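Local structure of mitochondrial import inner membrane translocase subunit TIM21 (Saccharomyces cerevisiae, 2CIU) at residues K63-K66 with T70-Y73. The protein is a subunit of the TIM23 complex that keeps the TOM and TIM23 translocases in close contact during mitochondrial preprotein import. Numbering follows the deposited sequence.
Sequences KLDK and THHY
Lys-63 and His-71 form an antiparallel hydrogen-bonded pair, with Lys-63 N to His-71 O at 3.0 Å and His-71 N to Lys-63 O at 2.8 Å. This is the turn end of the beta hairpin 60-64/70-79, at the surface of the intermembrane space domain. The next pair is non-hydrogen-bonded, with Leu-64 CD2 3.7 Å from Thr-70 OG1. Past the strand end, Asp-65 turns back to His-71. Its CG sits between the backbone N and the carbonyl carbon (chi1 62°), bringing OD2 to 2.6 Å from His-71 NE2. OD2 lies at the ring edge, near the ring plane, and accepts on its anti side, NE2 tilted 27° out of the carboxylate plane. Carboxylate and ring planes stand 77° apart. Asp-65 OD1 takes the backbone N atoms of Glu-67 and Arg-69. Glu-90 OE2, on strand 84-92, hydrogen-bonds to His-71 ND1. These two carboxylates would probably favour a protonated imidazole. A leucine at His-71 would probably leave Asp-65 OD2 and the Glu-90 carboxylate without this shared partner. On the same face of the sheet as His-71, Lys-63 CB lies 3.8 Å from Tyr-73 CE2. A water 3.0 Å from Tyr-73 OH donates a weak bond to Lys-63 O.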
loop_
_atom_site.group_PDB
_atom_site.type_symbol
_atom_site.label_atom_id
_atom_site.label_comp_id
_atom_site.label_asym_id
_atom_site.label_seq_id
_atom_site.Cartn_x
_atom_site.Cartn_y
_atom_site.Cartn_z
ATOM N N LYS A 63 -12.860 -8.479 6.607
ATOM C CA LYS A 63 -14.048 -8.876 5.851
ATOM C C LYS A 63 -13.951 -10.371 5.532
ATOM O O LYS A 63 -12.915 -10.853 5.066
ATOM C CB LYS A 63 -14.165 -8.050 4.561
ATOM C CG LYS A 63 -15.528 -8.164 3.865
ATOM C CD LYS A 63 -15.594 -7.244 2.653
ATOM C CE LYS A 63 -16.958 -7.275 1.988
ATOM N NZ LYS A 63 -17.320 -8.657 1.575
ATOM N N LEU A 64 -15.031 -11.106 5.794
ATOM C CA LEU A 64 -15.057 -12.549 5.534
ATOM C C LEU A 64 -15.225 -12.913 4.066
ATOM O O LEU A 64 -15.957 -12.240 3.344
ATOM C CB LEU A 64 -16.215 -13.205 6.295
ATOM C CG LEU A 64 -16.068 -13.689 7.732
ATOM C CD1 LEU A 64 -17.386 -14.349 8.150
ATOM C CD2 LEU A 64 -14.924 -14.685 7.837
ATOM N N ASP A 65 -14.551 -13.973 3.619
ATOM C CA ASP A 65 -14.740 -14.406 2.239
ATOM C C ASP A 65 -15.752 -15.555 2.247
ATOM O O ASP A 65 -16.247 -15.942 3.304
ATOM C CB ASP A 65 -13.421 -14.835 1.555
ATOM C CG ASP A 65 -12.745 -16.036 2.213
ATOM O OD1 ASP A 65 -13.416 -16.842 2.887
ATOM O OD2 ASP A 65 -11.520 -16.183 2.027
ATOM N N LYS A 66 -16.066 -16.083 1.068
ATOM C CA LYS A 66 -17.032 -17.172 0.943
ATOM C C LYS A 66 -16.632 -18.466 1.643
ATOM O O LYS A 66 -17.473 -19.334 1.875
ATOM C CB LYS A 66 -17.289 -17.471 -0.529
ATOM C CG LYS A 66 -18.029 -16.379 -1.270
ATOM C CD LYS A 66 -18.239 -16.788 -2.715
ATOM C CE LYS A 66 -18.769 -15.647 -3.553
ATOM N NZ LYS A 66 -18.863 -16.042 -4.986
ATOM N N THR A 70 -11.038 -14.750 7.018
ATOM C CA THR A 70 -10.976 -13.296 7.129
ATOM C C THR A 70 -9.873 -12.673 6.275
ATOM O O THR A 70 -8.742 -13.153 6.257
ATOM C CB THR A 70 -10.760 -12.886 8.593
ATOM O OG1 THR A 70 -11.863 -13.351 9.383
ATOM C CG2 THR A 70 -10.657 -11.370 8.728
ATOM N N HIS A 71 -10.216 -11.616 5.545
ATOM C CA HIS A 71 -9.227 -10.897 4.745
ATOM C C HIS A 71 -9.046 -9.534 5.405
ATOM O O HIS A 71 -10.005 -8.958 5.922
ATOM C CB HIS A 71 -9.705 -10.681 3.304
ATOM C CG HIS A 71 -9.812 -11.939 2.501
ATOM N ND1 HIS A 71 -9.502 -11.992 1.160
ATOM C CD2 HIS A 71 -10.219 -13.184 2.844
ATOM C CE1 HIS A 71 -9.714 -13.216 0.710
ATOM N NE2 HIS A 71 -10.149 -13.959 1.711
ATOM N N HIS A 72 -7.818 -9.026 5.407
ATOM C CA HIS A 72 -7.536 -7.717 5.984
ATOM C C HIS A 72 -7.254 -6.741 4.854
ATOM O O HIS A 72 -6.494 -7.045 3.935
ATOM C CB HIS A 72 -6.303 -7.771 6.901
ATOM C CG HIS A 72 -6.506 -8.581 8.141
ATOM N ND1 HIS A 72 -6.580 -8.014 9.395
ATOM C CD2 HIS A 72 -6.662 -9.914 8.320
ATOM C CE1 HIS A 72 -6.774 -8.963 10.293
ATOM N NE2 HIS A 72 -6.828 -10.125 9.666
ATOM N N TYR A 73 -7.873 -5.570 4.919
ATOM C CA TYR A 73 -7.670 -4.549 3.905
ATOM C C TYR A 73 -7.062 -3.335 4.591
ATOM O O TYR A 73 -7.504 -2.931 5.660
ATOM C CB TYR A 73 -9.002 -4.171 3.256
ATOM C CG TYR A 73 -9.643 -5.325 2.532
ATOM C CD1 TYR A 73 -9.429 -5.529 1.176
ATOM C CD2 TYR A 73 -10.453 -6.224 3.222
ATOM C CE1 TYR A 73 -10.014 -6.604 0.512
ATOM C CE2 TYR A 73 -11.037 -7.301 2.578
ATOM C CZ TYR A 73 -10.819 -7.484 1.223
ATOM O OH TYR A 73 -11.422 -8.541 0.581
HETATM O O HOH W 1 -12.981 -10.851 1.725
#